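Side-chain contacts in La protein (Trypanosoma brucei, PDB 1S29), which probably binds RNA, as expected of La proteins, with this N-terminal winged-helix domain mediating the binding through a conserved aromatic patch: residues Gln12-Gln17 against Ser58-Val63; Asp30-Gly35 against Leu51-Val56; Val45-Leu50 against Lys64-Ala69; Glu74-Ser79 against Leu83-Arg88. All blocks are in the same frame, centred on the assembly; numbering follows the deposited sequence.

Contact 1: Gln12-Gln17 against Ser58-Val63; sequences QKLQKQ and SVTTDV
Leu-14 reaches from helix 8-21 to Val-59 and Thr-60, in the loop between helices 54-57 and 63-70. This loop belongs to the helical part of the La-motif winged-helix domain. The apolar contact is small and rests on one methyl group, Leu-14 CD2. It lies 3.7 Å from Thr-60 CG2 and 4.1 Å from Val-59 CG1. The Leu-14 side chain runs at about a right angle to that of Thr-60 and more obliquely past that of Val-59. CG of Leu-14 is anti to the backbone N (chi1 176°), which carries the isobutyl group out from the helix toward the loop. Val-56 and Ala-69 pack on the same leucine, so helices 54-57 and 63-70 both contribute to its burial. Leu-6 covers part of Val-59.

The polar interactions belong to the loop itself. Thr-60 is split between the two kinds of contact: its methyl meets the leucine, and its hydroxyl bonds to a side chain and to the backbone. OG1 is anti to the backbone N and takes part in two bonds. One is a hydrogen bond with Glu-65 OE1 on the following helix. Asp-62 occupies the N-cap of that helix, and its OD1 accepts from Lys-64 N. The second bond to the threonine hydroxyl closes an ST turn: Asp-62 N donates to Thr-60 OG1 at 3.0 Å, nearly straight at 165°.

Contact 2: Asp30-Gly35 against Leu51-Val56; sequences DIFLKG and LTFKRV
Phe-53 pushes the far end of its ring between Leu-33 and Phe-32 of helix 31-37. On the inner side the partner is an aliphatic group. CD1 of the buried Leu-33 lies 4.1 Å from Phe-53 CE1, at the ring edge and near its plane. The two side chains meet at about a right angle. CG of Leu-33 is anti to the backbone N (chi1 -173°), and the branch beyond it swings closer to the phenylalanine than the direction of its CB would suggest. Val-45 also packs on Leu-33 from the short first strand.

The outer side is no farther away but more open to solvent. Phe-32 is exposed, and it meets Phe-53 mainly through one atom: its CE2 is 4.0 Å from Phe-53 CE2 and 4.2 Å from Phe-53 CZ. This approach is again at the edge of the Phe-53 ring. The Phe-53 ring also meets that of Tyr-21, with the planes inclined at about 55°. Such a gathering of aromatic rings is consistent with the conserved aromatic patch through which the La motif, a winged-helix domain, mediates RNA binding.

The backbone under Phe-32 and Leu-33 is fixed at its start by Asp-30, the N-cap residue. Its OD1 accepts from Leu-33 N at 3.1 Å. The N-H points almost straight at the oxygen (169°), but comes from above the carboxylate plane.

Contact 3: Val45-Leu50 against Lys64-Ala69; sequences VSLETL and KEVVEA
Leu-47, Val-66 and Val-67 make this contact, and none of the three carries a flat group. There are no ring faces or edges to match; the surfaces that meet are branched methyl ends. Leu-47 forks over helix 63-70 and sends one methyl to each valine. Its CD1 presses on Val-67 CG2 at 3.4 Å, tighter than usual for two carbons. Its CD2 rests more easily against Val-66 CG1, at 4.2 Å.

The approaches differ as well. The side chains of Leu-47 and Val-67 meet at about a right angle. Those of Leu-47 and Val-66 slide past each other in opposite directions. CG1 of Val-66 stands anti to the backbone N (chi1 179°), which brings that methyl to the leucine. Its other methyl, CG2, packs against Thr-60 and Leu-51. Val-85 of the sheet touches Leu-47 too, so the leucine touches both the helix and the wing.

Ser-46 sets the start of the leucine's helix. It is the N-cap residue, and its OG accepts from Thr-49 N at 3.3 Å with a bent angle of 137°. Backbone hydrogen bonds of Val-45 with Val-85 and of Leu-47 with Leu-83 join the strand and the start of the helix to the second arm of the hairpin.

The segments thus meet through hydrocarbon alone. Shape and burial, rather than polar pairing, hold the short helix 47-50 against helix 63-70 in the centre of the winged-helix domain.

Contact 4: Glu74-Ser79 against Leu83-Arg88; sequences EKLVLS and LMVRRR
Val-77 and Arg-86 form the antiparallel hydrogen-bonded pair at the middle of this hairpin. Val-77 N donates to Arg-86 O, and Arg-86 N returns the bond to Val-77 O, both at 2.9 Å. The ladder continues at each end. Lys-75 O accepts from Arg-88 N at 2.8 Å, and Met-84 O, of a selenomethionine, accepts from Ser-79 N at 2.9 Å.

Ser-79 adds a side-chain bond. Its OG lies between the backbone N and the carbonyl carbon (chi1 59°), where it accepts from Met-84 N at 3.0 Å, with a bent angle of 139°. The same OG is hydrogen-bonded to Asp-81 OD1 in the turn, an oxygen that also accepts from Leu-83 N.

The side chains of Val-77 and Arg-86 lie side by side and point the same way. Val-77 CB sits 3.8 Å above the centre of the guanidinium. In the plane of that group, Arg-86 NH1 donates to Arg-87 O. Arg-87 turns elsewhere, to a salt bridge with Asp-24 and a bond to Phe-22 O. Beside Val-77, the aliphatic part of Arg-88 brings CD within 3.6 Å of CG2.

Leu-78 and Val-85 pair on the opposite face, which Ile-70 of helix 63-70 covers. A twisted hairpin packed by one face on the helices is the wing of a winged-helix domain.

Overall arrangement
Contacts 1 and 3 are buried methyl-to-methyl packing, the first at the loop leading into helix 63-70, the other on the helix itself. They touch each other directly. Contact 2 is only partly buried. It joins aromatic rings near the surface, with one leucine on the inner side, and reaches contact 3 where Phe-32 meets Thr-49. Contact 4 differs in kind: backbone hydrogen bonds dominate, and arginine side chains pack beside Val-77 on one face. Strand 84-87 also pairs with strand 45-46, so contacts 3 and 4 share a sheet. Contacts 1 and 2 lie across the chain's centre from contact 4. Contact 3, between them, links the helices to the wing.

Contact 1: Gln12-Gln17 against Ser58-Val63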
loop_
_atom_site.group_PDB
_atom_site.type_symbol
_atom_site.label_atom_id
_atom_site.label_comp_id
_atom_site.label_asym_id
_atom_site.label_seq_id
_atom_site.Cartn_x
_atom_site.Cartn_y
_atom_site.Cartn_z
ATOM N N GLN A 12 -8.083 -3.147 -8.653
ATOM C CA GLN A 12 -7.852 -4.469 -8.083
ATOM C C GLN A 12 -6.421 -4.908 -8.348
ATOM O O GLN A 12 -5.803 -5.578 -7.520
ATOM C CB GLN A 12 -8.836 -5.480 -8.668
ATOM C CG GLN A 12 -10.278 -5.212 -8.278
ATOM C CD GLN A 12 -11.238 -6.223 -8.867
ATOM O OE1 GLN A 12 -11.100 -7.426 -8.645
ATOM N NE2 GLN A 12 -12.221 -5.739 -9.623
ATOM N N LYS A 13 -5.892 -4.521 -9.504
ATOM C CA LYS A 13 -4.520 -4.868 -9.852
ATOM C C LYS A 13 -3.550 -4.162 -8.914
ATOM O O LYS A 13 -2.575 -4.757 -8.456
ATOM C CB LYS A 13 -4.218 -4.470 -11.298
ATOM C CG LYS A 13 -4.888 -5.352 -12.330
ATOM C CD LYS A 13 -4.436 -4.969 -13.732
ATOM C CE LYS A 13 -5.042 -5.886 -14.786
ATOM N NZ LYS A 13 -6.531 -5.781 -14.855
ATOM N N LEU A 14 -3.819 -2.888 -8.636
ATOM C CA LEU A 14 -2.968 -2.106 -7.746
ATOM C C LEU A 14 -3.091 -2.622 -6.312
ATOM O O LEU A 14 -2.113 -2.656 -5.569
ATOM C CB LEU A 14 -3.357 -0.628 -7.804
ATOM C CG LEU A 14 -2.610 0.307 -6.847
ATOM C CD1 LEU A 14 -1.101 0.116 -6.997
ATOM C CD2 LEU A 14 -3.001 1.742 -7.139
ATOM N N GLN A 15 -4.301 -3.023 -5.938
ATOM C CA GLN A 15 -4.556 -3.569 -4.611
ATOM C C GLN A 15 -3.596 -4.734 -4.370
ATOM O O GLN A 15 -2.937 -4.804 -3.339
ATOM C CB GLN A 15 -6.006 -4.073 -4.519
ATOM C CG GLN A 15 -6.428 -4.578 -3.136
ATOM C CD GLN A 15 -7.665 -5.461 -3.191
ATOM O OE1 GLN A 15 -8.673 -5.107 -3.813
ATOM N NE2 GLN A 15 -7.596 -6.620 -2.533
ATOM N N LYS A 16 -3.516 -5.645 -5.336
ATOM C CA LYS A 16 -2.644 -6.803 -5.203
ATOM C C LYS A 16 -1.163 -6.443 -5.175
ATOM O O LYS A 16 -0.372 -7.147 -4.557
ATOM C CB LYS A 16 -2.935 -7.795 -6.322
ATOM C CG LYS A 16 -4.336 -8.382 -6.234
ATOM C CD LYS A 16 -4.688 -9.161 -7.480
ATOM C CE LYS A 16 -6.112 -9.680 -7.417
ATOM N NZ LYS A 16 -6.455 -10.477 -8.624
ATOM N N GLN A 17 -0.792 -5.347 -5.831
ATOM C CA GLN A 17 0.607 -4.920 -5.830
ATOM C C GLN A 17 0.970 -4.390 -4.443
ATOM O O GLN A 17 2.083 -4.609 -3.968
ATOM C CB GLN A 17 0.846 -3.842 -6.893
ATOM C CG GLN A 17 0.622 -4.324 -8.323
ATOM C CD GLN A 17 1.737 -5.234 -8.825
ATOM O OE1 GLN A 17 2.107 -6.210 -8.173
ATOM N NE2 GLN A 17 2.274 -4.914 -9.998
ATOM N N SER A 58 4.235 2.810 -11.360
ATOM C CA SER A 58 3.912 2.592 -12.758
ATOM C C SER A 58 2.413 2.710 -13.022
ATOM O O SER A 58 1.991 2.898 -14.161
ATOM C CB SER A 58 4.408 1.221 -13.200
ATOM O OG SER A 58 3.897 0.216 -12.352
ATOM N N VAL A 59 1.619 2.616 -11.957
ATOM C CA VAL A 59 0.162 2.675 -12.053
ATOM C C VAL A 59 -0.463 4.022 -11.684
ATOM O O VAL A 59 -1.430 4.457 -12.314
ATOM C CB VAL A 59 -0.476 1.585 -11.149
ATOM C CG1 VAL A 59 -1.992 1.743 -11.122
ATOM C CG2 VAL A 59 -0.083 0.204 -11.648
ATOM N N THR A 60 0.089 4.684 -10.674
ATOM C CA THR A 60 -0.466 5.956 -10.232
ATOM C C THR A 60 0.567 6.824 -9.519
ATOM O O THR A 60 1.606 6.341 -9.088
ATOM C CB THR A 60 -1.644 5.703 -9.268
ATOM O OG1 THR A 60 -2.165 6.952 -8.792
ATOM C CG2 THR A 60 -1.174 4.868 -8.078
ATOM N N THR A 61 0.269 8.112 -9.407
ATOM C CA THR A 61 1.157 9.040 -8.717
ATOM C C THR A 61 0.299 9.853 -7.750
ATOM O O THR A 61 0.728 10.887 -7.241
ATOM C CB THR A 61 1.867 10.005 -9.706
ATOM O OG1 THR A 61 0.891 10.767 -10.425
ATOM C CG2 THR A 61 2.717 9.224 -10.692
ATOM N N ASP A 62 -0.910 9.355 -7.494
ATOM C CA ASP A 62 -1.875 10.018 -6.617
ATOM C C ASP A 62 -2.298 9.157 -5.425
ATOM O O ASP A 62 -2.909 8.101 -5.594
ATOM C CB ASP A 62 -3.111 10.404 -7.438
ATOM C CG ASP A 62 -4.159 11.143 -6.623
ATOM O OD1 ASP A 62 -3.932 11.397 -5.418
ATOM O OD2 ASP A 62 -5.215 11.472 -7.204
ATOM N N VAL A 63 -1.987 9.623 -4.219
ATOM C CA VAL A 63 -2.340 8.893 -3.003
ATOM C C VAL A 63 -3.839 8.616 -2.907
ATOM O O VAL A 63 -4.254 7.621 -2.320
ATOM C CB VAL A 63 -1.915 9.671 -1.735
ATOM C CG1 VAL A 63 -0.402 9.746 -1.647
ATOM C CG2 VAL A 63 -2.523 11.066 -1.756
#

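Contact 2: Asp30-Gly35 against Leu51-Val56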
loop_
_atom_site.group_PDB
_atom_site.type_symbol
_atom_site.label_atom_id
_atom_site.label_comp_id
_atom_site.label_asym_id
_atom_site.label_seq_id
_atom_site.Cartn_x
_atom_site.Cartn_y
_atom_site.Cartn_z
ATOM N N ASP A 30 12.364 -7.117 3.164
ATOM C CA ASP A 30 12.417 -5.688 2.876
ATOM C C ASP A 30 12.852 -4.848 4.075
ATOM O O ASP A 30 12.020 -4.415 4.876
ATOM C CB ASP A 30 11.031 -5.247 2.412
ATOM C CG ASP A 30 11.067 -4.045 1.504
ATOM O OD1 ASP A 30 11.981 -3.203 1.646
ATOM O OD2 ASP A 30 10.162 -3.940 0.646
ATOM N N ILE A 31 14.153 -4.612 4.182
ATOM C CA ILE A 31 14.718 -3.839 5.278
ATOM C C ILE A 31 14.169 -2.417 5.288
ATOM O O ILE A 31 13.893 -1.850 6.350
ATOM C CB ILE A 31 16.253 -3.765 5.184
ATOM C CG1 ILE A 31 16.859 -5.169 5.236
ATOM C CG2 ILE A 31 16.814 -2.892 6.296
ATOM C CD1 ILE A 31 18.336 -5.209 4.911
ATOM N N PHE A 32 14.022 -1.831 4.108
ATOM C CA PHE A 32 13.508 -0.477 4.041
ATOM C C PHE A 32 12.069 -0.427 4.522
ATOM O O PHE A 32 11.725 0.401 5.364
ATOM C CB PHE A 32 13.582 0.063 2.615
ATOM C CG PHE A 32 13.085 1.472 2.478
ATOM C CD1 PHE A 32 13.908 2.549 2.788
ATOM C CD2 PHE A 32 11.786 1.715 2.052
ATOM C CE1 PHE A 32 13.443 3.855 2.676
ATOM C CE2 PHE A 32 11.302 3.020 1.936
ATOM C CZ PHE A 32 12.133 4.090 2.247
ATOM N N LEU A 33 11.224 -1.305 3.990
ATOM C CA LEU A 33 9.823 -1.297 4.388
ATOM C C LEU A 33 9.667 -1.615 5.876
ATOM O O LEU A 33 8.875 -0.967 6.570
ATOM C CB LEU A 33 9.019 -2.281 3.538
ATOM C CG LEU A 33 7.503 -2.249 3.754
ATOM C CD1 LEU A 33 6.978 -0.834 3.509
ATOM C CD2 LEU A 33 6.825 -3.247 2.817
ATOM N N LYS A 34 10.408 -2.600 6.374
ATOM C CA LYS A 34 10.315 -2.920 7.797
ATOM C C LYS A 34 10.749 -1.720 8.626
ATOM O O LYS A 34 10.249 -1.508 9.736
ATOM C CB LYS A 34 11.188 -4.124 8.146
ATOM C CG LYS A 34 10.539 -5.446 7.805
ATOM C CD LYS A 34 11.359 -6.622 8.305
ATOM C CE LYS A 34 12.673 -6.760 7.551
ATOM N NZ LYS A 34 13.438 -7.949 8.051
ATOM N N GLY A 35 11.678 -0.936 8.087
ATOM C CA GLY A 35 12.142 0.240 8.799
ATOM C C GLY A 35 11.028 1.259 8.950
ATOM O O GLY A 35 10.887 1.890 9.999
ATOM N N LEU A 51 3.961 5.300 -3.024
ATOM C CA LEU A 51 4.027 5.883 -4.356
ATOM C C LEU A 51 5.434 5.845 -4.951
ATOM O O LEU A 51 5.602 6.003 -6.163
ATOM C CB LEU A 51 3.525 7.327 -4.324
ATOM C CG LEU A 51 2.015 7.530 -4.202
ATOM C CD1 LEU A 51 1.705 9.014 -4.171
ATOM C CD2 LEU A 51 1.318 6.883 -5.385
ATOM N N THR A 52 6.442 5.635 -4.108
ATOM C CA THR A 52 7.818 5.595 -4.597
ATOM C C THR A 52 8.254 4.202 -5.045
ATOM O O THR A 52 9.308 4.045 -5.663
ATOM C CB THR A 52 8.815 6.103 -3.533
ATOM O OG1 THR A 52 8.931 5.142 -2.473
ATOM C CG2 THR A 52 8.346 7.443 -2.967
ATOM N N PHE A 53 7.445 3.193 -4.739
ATOM C CA PHE A 53 7.759 1.820 -5.123
ATOM C C PHE A 53 7.348 1.591 -6.572
ATOM O O PHE A 53 6.269 1.998 -6.988
ATOM C CB PHE A 53 7.031 0.837 -4.203
ATOM C CG PHE A 53 7.437 0.943 -2.759
ATOM C CD1 PHE A 53 6.720 0.272 -1.776
ATOM C CD2 PHE A 53 8.538 1.710 -2.379
ATOM C CE1 PHE A 53 7.094 0.361 -0.435
ATOM C CE2 PHE A 53 8.917 1.805 -1.046
ATOM C CZ PHE A 53 8.192 1.130 -0.071
ATOM N N LYS A 54 8.227 0.933 -7.324
ATOM C CA LYS A 54 8.022 0.655 -8.745
ATOM C C LYS A 54 6.664 0.122 -9.182
ATOM O O LYS A 54 6.080 0.628 -10.145
ATOM C CB LYS A 54 9.089 -0.323 -9.248
ATOM C CG LYS A 54 8.883 -0.732 -10.703
ATOM C CD LYS A 54 9.669 -1.976 -11.084
ATOM C CE LYS A 54 9.342 -2.377 -12.517
ATOM N NZ LYS A 54 10.005 -3.633 -12.948
ATOM N N ARG A 55 6.171 -0.904 -8.499
ATOM C CA ARG A 55 4.898 -1.501 -8.886
ATOM C C ARG A 55 3.700 -0.594 -8.642
ATOM O O ARG A 55 2.622 -0.810 -9.199
ATOM C CB ARG A 55 4.718 -2.851 -8.186
ATOM C CG ARG A 55 5.820 -3.843 -8.542
ATOM C CD ARG A 55 5.509 -5.234 -8.054
ATOM N NE ARG A 55 6.539 -6.185 -8.456
ATOM C CZ ARG A 55 6.372 -7.503 -8.470
ATOM N NH1 ARG A 55 5.207 -8.027 -8.106
ATOM N NH2 ARG A 55 7.367 -8.294 -8.854
ATOM N N VAL A 56 3.884 0.427 -7.812
ATOM C CA VAL A 56 2.804 1.370 -7.548
ATOM C C VAL A 56 2.963 2.570 -8.481
ATOM O O VAL A 56 2.000 3.024 -9.102
ATOM C CB VAL A 56 2.834 1.856 -6.087
ATOM C CG1 VAL A 56 1.849 3.002 -5.894
ATOM C CG2 VAL A 56 2.479 0.704 -5.157
#

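Contact 3: Val45-Leu50 against Lys64-Ala69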
loop_
_atom_site.group_PDB
_atom_site.type_symbol
_atom_site.label_atom_id
_atom_site.label_comp_id
_atom_site.label_asym_id
_atom_site.label_seq_id
_atom_site.Cartn_x
_atom_site.Cartn_y
_atom_site.Cartn_z
ATOM N N VAL A 45 2.470 2.694 7.361
ATOM C CA VAL A 45 3.399 3.198 6.348
ATOM C C VAL A 45 2.622 4.214 5.510
ATOM O O VAL A 45 1.514 3.924 5.066
ATOM C CB VAL A 45 3.888 2.061 5.421
ATOM C CG1 VAL A 45 4.762 2.644 4.315
ATOM C CG2 VAL A 45 4.676 1.027 6.224
ATOM N N SER A 46 3.187 5.402 5.300
ATOM C CA SER A 46 2.482 6.427 4.532
ATOM C C SER A 46 2.283 6.027 3.078
ATOM O O SER A 46 3.147 5.393 2.473
ATOM C CB SER A 46 3.226 7.764 4.598
ATOM O OG SER A 46 4.437 7.745 3.844
ATOM N N LEU A 47 1.130 6.397 2.527
ATOM C CA LEU A 47 0.838 6.072 1.142
ATOM C C LEU A 47 1.805 6.831 0.229
ATOM O O LEU A 47 2.092 6.377 -0.877
ATOM C CB LEU A 47 -0.627 6.397 0.804
ATOM C CG LEU A 47 -1.711 5.646 1.593
ATOM C CD1 LEU A 47 -3.077 5.933 0.980
ATOM C CD2 LEU A 47 -1.439 4.154 1.572
ATOM N N GLU A 48 2.329 7.973 0.678
ATOM C CA GLU A 48 3.275 8.674 -0.180
ATOM C C GLU A 48 4.542 7.838 -0.335
ATOM O O GLU A 48 5.225 7.927 -1.350
ATOM C CB GLU A 48 3.612 10.082 0.348
ATOM C CG GLU A 48 4.186 10.154 1.745
ATOM C CD GLU A 48 4.569 11.579 2.136
ATOM O OE1 GLU A 48 3.856 12.525 1.734
ATOM O OE2 GLU A 48 5.575 11.755 2.850
ATOM N N THR A 49 4.856 7.020 0.669
ATOM C CA THR A 49 6.029 6.170 0.579
ATOM C C THR A 49 5.744 5.093 -0.452
ATOM O O THR A 49 6.616 4.741 -1.248
ATOM C CB THR A 49 6.346 5.483 1.908
ATOM O OG1 THR A 49 6.756 6.470 2.856
ATOM C CG2 THR A 49 7.479 4.475 1.723
ATOM N N LEU A 50 4.523 4.569 -0.428
ATOM C CA LEU A 50 4.149 3.525 -1.378
ATOM C C LEU A 50 4.246 4.020 -2.819
ATOM O O LEU A 50 4.591 3.262 -3.725
ATOM C CB LEU A 50 2.739 3.016 -1.083
ATOM C CG LEU A 50 2.589 2.302 0.263
ATOM C CD1 LEU A 50 1.270 1.549 0.274
ATOM C CD2 LEU A 50 3.743 1.341 0.493
ATOM N N LYS A 64 -4.654 9.492 -3.485
ATOM C CA LYS A 64 -6.099 9.311 -3.423
ATOM C C LYS A 64 -6.569 8.106 -4.227
ATOM O O LYS A 64 -7.554 7.457 -3.868
ATOM C CB LYS A 64 -6.802 10.593 -3.871
ATOM C CG LYS A 64 -6.479 11.757 -2.948
ATOM C CD LYS A 64 -7.258 13.011 -3.283
ATOM C CE LYS A 64 -6.899 14.134 -2.321
ATOM N NZ LYS A 64 -7.161 13.751 -0.904
ATOM N N GLU A 65 -5.859 7.788 -5.302
ATOM C CA GLU A 65 -6.224 6.625 -6.100
ATOM C C GLU A 65 -5.753 5.372 -5.359
ATOM O O GLU A 65 -6.387 4.317 -5.422
ATOM C CB GLU A 65 -5.582 6.702 -7.490
ATOM C CG GLU A 65 -6.041 7.902 -8.313
ATOM C CD GLU A 65 -5.552 7.857 -9.752
ATOM O OE1 GLU A 65 -4.373 7.514 -9.965
ATOM O OE2 GLU A 65 -6.344 8.180 -10.663
ATOM N N VAL A 66 -4.643 5.496 -4.640
ATOM C CA VAL A 66 -4.125 4.366 -3.885
ATOM C C VAL A 66 -5.106 4.015 -2.768
ATOM O O VAL A 66 -5.293 2.850 -2.455
ATOM C CB VAL A 66 -2.733 4.677 -3.285
ATOM C CG1 VAL A 66 -2.227 3.486 -2.485
ATOM C CG2 VAL A 66 -1.755 4.995 -4.402
ATOM N N VAL A 67 -5.749 5.024 -2.186
ATOM C CA VAL A 67 -6.718 4.775 -1.120
ATOM C C VAL A 67 -7.882 3.936 -1.654
ATOM O O VAL A 67 -8.301 2.957 -1.024
ATOM C CB VAL A 67 -7.283 6.102 -0.541
ATOM C CG1 VAL A 67 -8.426 5.813 0.416
ATOM C CG2 VAL A 67 -6.195 6.862 0.181
ATOM N N GLU A 68 -8.397 4.309 -2.824
ATOM C CA GLU A 68 -9.514 3.583 -3.424
ATOM C C GLU A 68 -9.119 2.160 -3.804
ATOM O O GLU A 68 -9.902 1.218 -3.652
ATOM C CB GLU A 68 -10.014 4.328 -4.662
ATOM C CG GLU A 68 -10.452 5.743 -4.363
ATOM C CD GLU A 68 -11.457 5.804 -3.229
ATOM O OE1 GLU A 68 -11.220 6.575 -2.275
ATOM O OE2 GLU A 68 -12.478 5.083 -3.293
ATOM N N ALA A 69 -7.901 2.008 -4.299
ATOM C CA ALA A 69 -7.411 0.700 -4.693
ATOM C C ALA A 69 -7.232 -0.227 -3.496
ATOM O O ALA A 69 -7.510 -1.422 -3.575
ATOM C CB ALA A 69 -6.082 0.849 -5.431
#

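Contact 4: Glu74-Ser79 against Leu83-Arg88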
loop_
_atom_site.group_PDB
_atom_site.type_symbol
_atom_site.label_atom_id
_atom_site.label_comp_id
_atom_site.label_asym_id
_atom_site.label_seq_id
_atom_site.Cartn_x
_atom_site.Cartn_y
_atom_site.Cartn_z
ATOM N N GLU A 74 -8.499 -7.197 2.501
ATOM C CA GLU A 74 -8.771 -7.810 3.793
ATOM C C GLU A 74 -7.436 -8.081 4.482
ATOM O O GLU A 74 -7.395 -8.565 5.613
ATOM C CB GLU A 74 -9.542 -9.121 3.604
ATOM C CG GLU A 74 -10.811 -8.957 2.774
ATOM C CD GLU A 74 -11.556 -10.262 2.544
ATOM O OE1 GLU A 74 -10.974 -11.201 1.954
ATOM O OE2 GLU A 74 -12.735 -10.346 2.949
ATOM N N LYS A 75 -6.345 -7.757 3.794
ATOM C CA LYS A 75 -5.006 -7.971 4.327
ATOM C C LYS A 75 -4.372 -6.660 4.767
ATOM O O LYS A 75 -3.347 -6.657 5.451
ATOM C CB LYS A 75 -4.108 -8.617 3.266
ATOM C CG LYS A 75 -4.609 -9.950 2.745
ATOM C CD LYS A 75 -3.677 -10.502 1.680
ATOM C CE LYS A 75 -4.126 -11.869 1.195
ATOM N NZ LYS A 75 -5.465 -11.824 0.535
ATOM N N LEU A 76 -4.978 -5.549 4.363
ATOM C CA LEU A 76 -4.463 -4.222 4.698
ATOM C C LEU A 76 -5.528 -3.397 5.404
ATOM O O LEU A 76 -6.721 -3.634 5.227
ATOM C CB LEU A 76 -4.038 -3.492 3.422
ATOM C CG LEU A 76 -2.999 -4.177 2.529
ATOM C CD1 LEU A 76 -3.039 -3.552 1.145
ATOM C CD2 LEU A 76 -1.606 -4.048 3.140
ATOM N N VAL A 77 -5.086 -2.423 6.198
ATOM C CA VAL A 77 -5.994 -1.538 6.926
ATOM C C VAL A 77 -5.505 -0.102 6.756
ATOM O O VAL A 77 -4.330 0.188 7.006
ATOM C CB VAL A 77 -6.013 -1.851 8.443
ATOM C CG1 VAL A 77 -6.974 -0.905 9.152
ATOM C CG2 VAL A 77 -6.419 -3.287 8.679
ATOM N N LEU A 78 -6.409 0.781 6.328
ATOM C CA LEU A 78 -6.092 2.192 6.133
ATOM C C LEU A 78 -6.249 2.953 7.448
ATOM O O LEU A 78 -7.093 2.611 8.277
ATOM C CB LEU A 78 -7.023 2.803 5.076
ATOM C CG LEU A 78 -6.726 2.421 3.623
ATOM C CD1 LEU A 78 -7.908 2.784 2.720
ATOM C CD2 LEU A 78 -5.455 3.132 3.172
ATOM N N SER A 79 -5.426 3.978 7.635
ATOM C CA SER A 79 -5.495 4.784 8.845
ATOM C C SER A 79 -6.782 5.597 8.788
ATOM O O SER A 79 -7.345 5.799 7.715
ATOM C CB SER A 79 -4.274 5.710 8.949
ATOM O OG SER A 79 -4.174 6.591 7.846
ATOM N N LEU A 83 -4.185 8.370 5.107
ATOM C CA LEU A 83 -2.882 8.765 4.598
ATOM C C LEU A 83 -1.861 7.651 4.802
ATOM O O LEU A 83 -0.748 7.728 4.290
ATOM C CB LEU A 83 -2.396 10.043 5.293
ATOM C CG LEU A 83 -3.287 11.274 5.138
ATOM C CD1 LEU A 83 -2.570 12.468 5.729
ATOM C CD2 LEU A 83 -3.604 11.528 3.673
HETATM N N MSE A 84 -2.250 6.617 5.543
HETATM C CA MSE A 84 -1.338 5.502 5.811
HETATM C C MSE A 84 -2.029 4.147 5.711
HETATM O O MSE A 84 -3.253 4.049 5.696
HETATM C CB MSE A 84 -0.723 5.647 7.209
HETATM C CG MSE A 84 -0.172 7.030 7.515
HETATM SE SE MSE A 84 0.735 7.134 9.235
HETATM C CE MSE A 84 2.492 6.558 8.639
ATOM N N VAL A 85 -1.230 3.087 5.646
ATOM C CA VAL A 85 -1.779 1.742 5.577
ATOM C C VAL A 85 -0.876 0.803 6.368
ATOM O O VAL A 85 0.328 1.026 6.464
ATOM C CB VAL A 85 -1.884 1.248 4.108
ATOM C CG1 VAL A 85 -0.496 1.142 3.484
ATOM C CG2 VAL A 85 -2.613 -0.097 4.065
ATOM N N ARG A 86 -1.473 -0.232 6.952
ATOM C CA ARG A 86 -0.726 -1.209 7.733
ATOM C C ARG A 86 -1.210 -2.616 7.415
ATOM O O ARG A 86 -2.280 -2.798 6.826
ATOM C CB ARG A 86 -0.908 -0.953 9.232
ATOM C CG ARG A 86 -2.339 -1.153 9.734
ATOM C CD ARG A 86 -2.401 -0.925 11.232
ATOM N NE ARG A 86 -3.764 -0.983 11.759
ATOM C CZ ARG A 86 -4.476 -2.097 11.901
ATOM N NH1 ARG A 86 -3.970 -3.270 11.553
ATOM N NH2 ARG A 86 -5.701 -2.040 12.410
ATOM N N ARG A 87 -0.407 -3.608 7.782
ATOM C CA ARG A 87 -0.792 -4.992 7.578
ATOM C C ARG A 87 -1.886 -5.297 8.584
ATOM O O ARG A 87 -1.907 -4.735 9.688
ATOM C CB ARG A 87 0.372 -5.942 7.861
ATOM C CG ARG A 87 1.411 -6.058 6.780
ATOM C CD ARG A 87 2.636 -6.763 7.345
ATOM N NE ARG A 87 2.289 -7.974 8.084
ATOM C CZ ARG A 87 2.358 -9.209 7.592
ATOM N NH1 ARG A 87 2.766 -9.417 6.345
ATOM N NH2 ARG A 87 2.026 -10.245 8.355
ATOM N N ARG A 88 -2.787 -6.190 8.202
ATOM C CA ARG A 88 -3.864 -6.609 9.082
ATOM C C ARG A 88 -3.225 -7.523 10.126
ATOM O O ARG A 88 -3.551 -7.462 11.316
ATOM C CB ARG A 88 -4.902 -7.397 8.282
ATOM C CG ARG A 88 -6.113 -7.864 9.077
ATOM C CD ARG A 88 -7.123 -6.743 9.267
ATOM N NE ARG A 88 -8.334 -7.208 9.934
ATOM C CZ ARG A 88 -8.502 -7.239 11.254
ATOM N NH1 ARG A 88 -7.531 -6.826 12.058
ATOM N NH2 ARG A 88 -9.641 -7.687 11.770
#